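Local structure of transcriptional regulator, Crp/Fnr family (3DV8) at residues T28-N39 against V93-W104. The protein is a putative transcriptional regulator of the Crp/Fnr family that probably couples an effector-sensing cyclic nucleotide-binding fold to DNA recognition by a helix-turn-helix domain. Residues are numbered along the deposited sequence; the frame is centred on the assembly and turned at random.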
ATOM      1  N   THR A  28     -26.011   5.921 -14.103  1.00 58.78           N
ATOM      2  CA  THR A  28     -26.042   7.106 -13.227  1.00 59.14           C
ATOM      3  C   THR A  28     -26.645   6.653 -11.898  1.00 59.59           C
ATOM      4  O   THR A  28     -27.604   5.869 -11.881  1.00 59.97           O
ATOM      5  CB  THR A  28     -26.890   8.252 -13.828  1.00 59.20           C
ATOM      6  OG1 THR A  28     -26.277   8.701 -15.043  1.00 57.75           O
ATOM      7  CG2 THR A  28     -27.011   9.436 -12.848  1.00 58.75           C
ATOM      8  N   GLN A  29     -26.103   7.160 -10.794  1.00 59.83           N
ATOM      9  CA  GLN A  29     -26.530   6.740  -9.456  1.00 60.28           C
ATOM     10  C   GLN A  29     -26.303   7.829  -8.420  1.00 59.42           C
ATOM     11  O   GLN A  29     -25.188   8.340  -8.321  1.00 59.47           O
ATOM     12  CB  GLN A  29     -25.718   5.501  -9.068  1.00 60.09           C
ATOM     13  CG  GLN A  29     -26.112   4.810  -7.764  1.00 62.13           C
ATOM     14  CD  GLN A  29     -25.194   3.644  -7.382  1.00 62.47           C
ATOM     15  OE1 GLN A  29     -25.655   2.636  -6.852  1.00 73.42           O
ATOM     16  NE2 GLN A  29     -23.895   3.783  -7.634  1.00 69.31           N
ATOM     17  N   HIS A  30     -27.365   8.195  -7.694  1.00 59.20           N
ATOM     18  CA  HIS A  30     -27.282   9.114  -6.558  1.00 59.08           C
ATOM     19  C   HIS A  30     -27.210   8.194  -5.336  1.00 58.94           C
ATOM     20  O   HIS A  30     -28.103   7.366  -5.133  1.00 59.39           O
ATOM     21  CB  HIS A  30     -28.492  10.065  -6.470  1.00 59.11           C
ATOM     22  CG  HIS A  30     -28.453  10.987  -5.280  1.00 60.19           C
ATOM     23  ND1 HIS A  30     -27.593  12.064  -5.194  1.00 62.60           N
ATOM     24  CD2 HIS A  30     -29.164  10.985  -4.125  1.00 61.63           C
ATOM     25  CE1 HIS A  30     -27.770  12.680  -4.040  1.00 61.08           C
ATOM     26  NE2 HIS A  30     -28.725  12.050  -3.376  1.00 63.16           N
ATOM     27  N   VAL A  31     -26.150   8.341  -4.542  1.00 58.58           N
ATOM     28  CA  VAL A  31     -25.889   7.514  -3.356  1.00 58.49           C
ATOM     29  C   VAL A  31     -25.985   8.389  -2.107  1.00 58.44           C
ATOM     30  O   VAL A  31     -25.269   9.375  -2.014  1.00 59.05           O
ATOM     31  CB  VAL A  31     -24.459   6.892  -3.440  1.00 57.86           C
ATOM     32  CG1 VAL A  31     -24.219   5.920  -2.308  1.00 55.55           C
ATOM     33  CG2 VAL A  31     -24.263   6.183  -4.769  1.00 56.98           C
ATOM     34  N   LYS A  32     -26.870   8.046  -1.167  1.00 58.44           N
ATOM     35  CA  LYS A  32     -27.005   8.809   0.091  1.00 58.63           C
ATOM     36  C   LYS A  32     -25.848   8.473   1.036  1.00 58.27           C
ATOM     37  O   LYS A  32     -25.263   7.384   0.944  1.00 57.57           O
ATOM     38  CB  LYS A  32     -28.360   8.569   0.778  1.00 58.69           C
ATOM     39  CG  LYS A  32     -29.546   9.085  -0.028  1.00 59.76           C
ATOM     40  CD  LYS A  32     -30.838   9.102   0.766  1.00 59.35           C
ATOM     41  CE  LYS A  32     -32.008   9.598  -0.095  1.00 61.65           C
ATOM     42  NZ  LYS A  32     -33.242   9.899   0.695  1.00 62.05           N
ATOM     43  N   LYS A  33     -25.532   9.411   1.935  1.00 58.14           N
ATOM     44  CA  LYS A  33     -24.423   9.235   2.875  1.00 58.93           C
ATOM     45  C   LYS A  33     -24.671   8.080   3.828  1.00 57.38           C
ATOM     46  O   LYS A  33     -25.781   7.921   4.307  1.00 57.76           O
ATOM     47  CB  LYS A  33     -24.078  10.518   3.650  1.00 59.37           C
ATOM     48  CG  LYS A  33     -25.018  10.969   4.754  1.00 61.29           C
ATOM     49  CD  LYS A  33     -24.496  12.251   5.417  1.00 61.19           C
ATOM     50  CE  LYS A  33     -23.360  12.006   6.391  1.00 63.04           C
ATOM     51  NZ  LYS A  33     -22.642  13.285   6.673  1.00 67.20           N
ATOM     52  N   GLY A  34     -23.629   7.296   4.092  1.00 56.09           N
ATOM     53  CA  GLY A  34     -23.719   6.098   4.915  1.00 55.36           C
ATOM     54  C   GLY A  34     -23.936   4.821   4.115  1.00 55.37           C
ATOM     55  O   GLY A  34     -23.907   3.732   4.707  1.00 56.10           O
ATOM     56  N   THR A  35     -24.161   4.927   2.794  1.00 54.36           N
ATOM     57  CA  THR A  35     -24.350   3.747   1.946  1.00 54.70           C
ATOM     58  C   THR A  35     -22.986   3.147   1.599  1.00 55.87           C
ATOM     59  O   THR A  35     -22.074   3.864   1.167  1.00 55.69           O
ATOM     60  CB  THR A  35     -25.055   4.065   0.601  1.00 54.54           C
ATOM     61  OG1 THR A  35     -26.279   4.770   0.829  1.00 55.13           O
ATOM     62  CG2 THR A  35     -25.343   2.785  -0.189  1.00 52.83           C
ATOM     63  N   ILE A  36     -22.870   1.832   1.790  1.00 56.59           N
ATOM     64  CA  ILE A  36     -21.699   1.056   1.386  1.00 56.79           C
ATOM     65  C   ILE A  36     -21.985   0.728  -0.100  1.00 56.69           C
ATOM     66  O   ILE A  36     -23.018   0.144  -0.411  1.00 56.13           O
ATOM     67  CB  ILE A  36     -21.524  -0.218   2.267  1.00 56.06           C
ATOM     68  CG1 ILE A  36     -21.344   0.199   3.739  1.00 56.78           C
ATOM     69  CG2 ILE A  36     -20.349  -1.068   1.777  1.00 55.77           C
ATOM     70  CD1 ILE A  36     -21.076  -0.938   4.723  1.00 56.49           C
ATOM     71  N   ILE A  37     -21.110   1.182  -0.998  1.00 57.05           N
ATOM     72  CA  ILE A  37     -21.238   0.960  -2.455  1.00 57.53           C
ATOM     73  C   ILE A  37     -20.401  -0.231  -2.937  1.00 58.16           C
ATOM     74  O   ILE A  37     -20.694  -0.812  -3.982  1.00 58.62           O
ATOM     75  CB  ILE A  37     -20.968   2.269  -3.273  1.00 57.59           C
ATOM     76  CG1 ILE A  37     -19.502   2.698  -3.242  1.00 58.25           C
ATOM     77  CG2 ILE A  37     -21.881   3.406  -2.763  1.00 59.39           C
ATOM     78  CD1 ILE A  37     -19.283   4.139  -3.664  1.00 58.43           C
ATOM     79  N   HIS A  38     -19.343  -0.560  -2.193  1.00 58.98           N
ATOM     80  CA  HIS A  38     -18.512  -1.743  -2.429  1.00 59.23           C
ATOM     81  C   HIS A  38     -18.119  -2.365  -1.071  1.00 59.90           C
ATOM     82  O   HIS A  38     -17.690  -1.643  -0.165  1.00 60.73           O
ATOM     83  CB  HIS A  38     -17.279  -1.383  -3.231  1.00 58.88           C
ATOM     84  CG  HIS A  38     -16.432  -2.566  -3.558  1.00 59.94           C
ATOM     85  ND1 HIS A  38     -15.237  -2.820  -2.926  1.00 61.76           N
ATOM     86  CD2 HIS A  38     -16.643  -3.603  -4.402  1.00 62.11           C
ATOM     87  CE1 HIS A  38     -14.730  -3.943  -3.395  1.00 60.64           C
ATOM     88  NE2 HIS A  38     -15.564  -4.442  -4.286  1.00 61.72           N
ATOM     89  N   ASN A  39     -18.276  -3.685  -0.942  1.00 59.85           N
ATOM     90  CA  ASN A  39     -18.006  -4.409   0.306  1.00 59.78           C
ATOM     91  C   ASN A  39     -17.179  -5.658   0.028  1.00 59.92           C
ATOM     92  O   ASN A  39     -17.689  -6.773   0.058  1.00 59.64           O
ATOM     93  CB  ASN A  39     -19.345  -4.734   1.011  1.00 59.93           C
ATOM     94  CG  ASN A  39     -19.172  -5.314   2.422  1.00 60.22           C
ATOM     95  OD1 ASN A  39     -18.218  -5.000   3.142  1.00 61.80           O
ATOM     96  ND2 ASN A  39     -20.125  -6.142   2.827  1.00 61.00           N
ATOM     97  N   VAL A  93     -11.440  -4.262   0.325  1.00 56.83           N
ATOM     98  CA  VAL A  93     -11.677  -2.938   0.887  1.00 56.55           C
ATOM     99  C   VAL A  93     -13.175  -2.661   0.883  1.00 56.79           C
ATOM    100  O   VAL A  93     -13.912  -3.249   0.079  1.00 57.85           O
ATOM    101  CB  VAL A  93     -10.939  -1.820   0.073  1.00 56.54           C
ATOM    102  CG1 VAL A  93      -9.426  -2.062   0.062  1.00 53.53           C
ATOM    103  CG2 VAL A  93     -11.482  -1.704  -1.360  1.00 54.70           C
ATOM    104  N   THR A  94     -13.611  -1.791   1.794  1.00 55.61           N
ATOM    105  CA  THR A  94     -14.996  -1.336   1.867  1.00 55.14           C
ATOM    106  C   THR A  94     -15.001   0.136   1.425  1.00 54.82           C
ATOM    107  O   THR A  94     -14.166   0.926   1.879  1.00 53.73           O
ATOM    108  CB  THR A  94     -15.602  -1.547   3.269  1.00 55.16           C
ATOM    109  OG1 THR A  94     -15.571  -2.948   3.570  1.00 55.88           O
ATOM    110  CG2 THR A  94     -17.060  -1.057   3.336  1.00 54.00           C
ATOM    111  N   ILE A  95     -15.913   0.476   0.508  1.00 54.80           N
ATOM    112  CA  ILE A  95     -16.062   1.840  -0.017  1.00 55.00           C
ATOM    113  C   ILE A  95     -17.482   2.295   0.308  1.00 56.00           C
ATOM    114  O   ILE A  95     -18.447   1.561   0.024  1.00 56.57           O
ATOM    115  CB  ILE A  95     -15.810   1.939  -1.542  1.00 54.71           C
ATOM    116  CG1 ILE A  95     -14.494   1.232  -1.936  1.00 55.31           C
ATOM    117  CG2 ILE A  95     -15.763   3.404  -1.963  1.00 49.10           C
ATOM    118  CD1 ILE A  95     -14.290   1.080  -3.423  1.00 54.70           C
ATOM    119  N   GLU A  96     -17.602   3.477   0.919  1.00 55.93           N
ATOM    120  CA  GLU A  96     -18.903   4.040   1.287  1.00 56.69           C
ATOM    121  C   GLU A  96     -18.968   5.551   1.063  1.00 56.90           C
ATOM    122  O   GLU A  96     -17.929   6.218   1.052  1.00 56.93           O
ATOM    123  CB  GLU A  96     -19.218   3.708   2.751  1.00 56.54           C
ATOM    124  CG  GLU A  96     -18.335   4.434   3.773  1.00 57.09           C
ATOM    125  CD  GLU A  96     -18.610   4.051   5.216  1.00 57.74           C
ATOM    126  OE1 GLU A  96     -19.223   2.994   5.479  1.00 62.15           O
ATOM    127  OE2 GLU A  96     -18.184   4.820   6.098  1.00 55.57           O
ATOM    128  N   ALA A  97     -20.191   6.072   0.926  1.00 57.23           N
ATOM    129  CA  ALA A  97     -20.435   7.510   0.728  1.00 57.47           C
ATOM    130  C   ALA A  97     -20.416   8.261   2.069  1.00 57.39           C
ATOM    131  O   ALA A  97     -21.244   7.985   2.942  1.00 57.22           O
ATOM    132  CB  ALA A  97     -21.788   7.736   0.019  1.00 56.59           C
ATOM    133  N   GLU A  98     -19.476   9.192   2.229  1.00 57.37           N
ATOM    134  CA  GLU A  98     -19.414  10.061   3.431  1.00 58.15           C
ATOM    135  C   GLU A  98     -20.368  11.252   3.370  1.00 58.89           C
ATOM    136  O   GLU A  98     -20.701  11.825   4.407  1.00 59.46           O
ATOM    137  CB  GLU A  98     -18.002  10.566   3.695  1.00 58.38           C
ATOM    138  CG  GLU A  98     -17.121   9.534   4.287  1.00 56.59           C
ATOM    139  CD  GLU A  98     -15.795  10.113   4.689  1.00 60.43           C
ATOM    140  OE1 GLU A  98     -15.085  10.671   3.811  1.00 58.13           O
ATOM    141  OE2 GLU A  98     -15.471   9.988   5.886  1.00 57.92           O
ATOM    142  N   LYS A  99     -20.708  11.669   2.154  1.00 59.72           N
ATOM    143  CA  LYS A  99     -21.716  12.689   1.880  1.00 60.52           C
ATOM    144  C   LYS A  99     -22.541  12.127   0.739  1.00 60.96           C
ATOM    145  O   LYS A  99     -22.130  11.118   0.131  1.00 61.69           O
ATOM    146  CB  LYS A  99     -21.056  14.000   1.476  1.00 60.36           C
ATOM    147  CG  LYS A  99     -20.223  14.628   2.595  1.00 61.82           C
ATOM    148  CD  LYS A  99     -19.660  15.972   2.152  1.00 61.81           C
ATOM    149  CE  LYS A  99     -19.022  16.726   3.300  1.00 62.27           C
ATOM    150  NZ  LYS A  99     -17.802  16.071   3.763  1.00 64.50           N
ATOM    151  N   ASP A 100     -23.707  12.729   0.471  1.00 60.94           N
ATOM    152  CA  ASP A 100     -24.562  12.307  -0.658  1.00 60.51           C
ATOM    153  C   ASP A 100     -23.743  12.481  -1.923  1.00 59.76           C
ATOM    154  O   ASP A 100     -23.217  13.568  -2.147  1.00 60.33           O
ATOM    155  CB  ASP A 100     -25.841  13.142  -0.766  1.00 60.85           C
ATOM    156  CG  ASP A 100     -26.842  12.850   0.333  1.00 61.22           C
ATOM    157  OD1 ASP A 100     -26.576  12.022   1.232  1.00 64.28           O
ATOM    158  OD2 ASP A 100     -27.922  13.470   0.285  1.00 63.83           O
ATOM    159  N   THR A 101     -23.627  11.424  -2.724  1.00 58.93           N
ATOM    160  CA  THR A 101     -22.752  11.438  -3.896  1.00 58.81           C
ATOM    161  C   THR A 101     -23.428  11.033  -5.211  1.00 58.42           C
ATOM    162  O   THR A 101     -24.183  10.062  -5.255  1.00 58.19           O
ATOM    163  CB  THR A 101     -21.530  10.531  -3.640  1.00 58.80           C
ATOM    164  OG1 THR A 101     -20.920  10.910  -2.398  1.00 58.65           O
ATOM    165  CG2 THR A 101     -20.505  10.656  -4.764  1.00 58.53           C
ATOM    166  N   ASP A 102     -23.147  11.808  -6.261  1.00 58.40           N
ATOM    167  CA  ASP A 102     -23.598  11.533  -7.627  1.00 58.58           C
ATOM    168  C   ASP A 102     -22.433  10.862  -8.350  1.00 57.79           C
ATOM    169  O   ASP A 102     -21.376  11.475  -8.521  1.00 55.89           O
ATOM    170  CB  ASP A 102     -23.991  12.822  -8.352  1.00 59.00           C
ATOM    171  CG  ASP A 102     -25.228  13.452  -7.776  1.00 59.92           C
ATOM    172  OD1 ASP A 102     -26.220  12.723  -7.562  1.00 61.82           O
ATOM    173  OD2 ASP A 102     -25.221  14.684  -7.569  1.00 62.88           O
ATOM    174  N   LEU A 103     -22.645   9.604  -8.753  1.00 58.66           N
ATOM    175  CA  LEU A 103     -21.647   8.777  -9.430  1.00 59.59           C
ATOM    176  C   LEU A 103     -22.110   8.338 -10.815  1.00 58.00           C
ATOM    177  O   LEU A 103     -23.303   8.304 -11.110  1.00 57.51           O
ATOM    178  CB  LEU A 103     -21.400   7.464  -8.657  1.00 59.78           C
ATOM    179  CG  LEU A 103     -20.852   7.381  -7.239  1.00 62.40           C
ATOM    180  CD1 LEU A 103     -21.775   8.053  -6.246  1.00 67.43           C
ATOM    181  CD2 LEU A 103     -20.706   5.913  -6.862  1.00 61.15           C
ATOM    182  N   TRP A 104     -21.119   8.020 -11.640  1.00 57.17           N
ATOM    183  CA  TRP A 104     -21.300   7.303 -12.893  1.00 56.69           C
ATOM    184  C   TRP A 104     -20.543   6.002 -12.652  1.00 55.84           C
ATOM    185  O   TRP A 104     -19.474   6.022 -12.019  1.00 54.77           O
ATOM    186  CB  TRP A 104     -20.665   8.001 -14.086  1.00 57.22           C
ATOM    187  CG  TRP A 104     -21.382   9.174 -14.574  1.00 56.69           C
ATOM    188  CD1 TRP A 104     -22.589   9.185 -15.186  1.00 58.44           C
ATOM    189  CD2 TRP A 104     -20.915  10.523 -14.563  1.00 56.90           C
ATOM    190  NE1 TRP A 104     -22.928  10.468 -15.538  1.00 59.77           N
ATOM    191  CE2 TRP A 104     -21.914  11.312 -15.169  1.00 58.32           C
ATOM    192  CE3 TRP A 104     -19.748  11.147 -14.090  1.00 58.91           C
ATOM    193  CZ2 TRP A 104     -21.790  12.705 -15.316  1.00 58.68           C
ATOM    194  CZ3 TRP A 104     -19.622  12.539 -14.233  1.00 58.88           C
ATOM    195  CH2 TRP A 104     -20.641  13.299 -14.844  1.00 57.94           C
TER
HETATM  196  O   HOH W   1     -30.275  12.568  -1.027  1.00 52.72           O
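Val-31 and Leu-103 meet on the inner face of two antiparallel strands, CG2 of Val-31 lying 3.4 Å from CD1 of Leu-103. The other methyl of Leu-103, CD2, touches CD1 of Ile-37, which also reaches CG2 of Ile-95, while CG1 of Val-31 rests on CB of Ala-97. Leu-48 of strand 46-50 and Leu-55 of strand 55-60 add to this apolar cluster, the tightly packed part of the contact.

The side of strand 28-31 that carries His-30 is looser and faces solvent. His-30, with CG anti to its backbone nitrogen (chi1 178°), sets ND1 to donate to OD1 of Asp-102 at 2.8 Å; the acceptor lies close to the ring plane, but the donor stands above the carboxylate plane. At the second ring nitrogen, NE2, a water bridges to OD2 of Asp-100, whose OD1 takes the backbone N-H of Lys-33 (N to OD1, 2.9 Å) on its anti side. Replacing Asp-102 by an alanine would probably leave ND1 of His-30 without this acceptor and the imidazole freer to turn.

Between the strand pairs, a type II turn from Lys-32 to Thr-35 carries Gly-34, whose N donates a hydrogen bond to O of Ala-97 (2.7 Å). Further on, O of Ile-95 accepts from N of both Ile-37 and His-38, a classic beta bulge. Both segments pass together from one four-stranded sheet to the other, as in the double-stranded beta-helix (jelly roll) of cyclic nucleotide-binding domains.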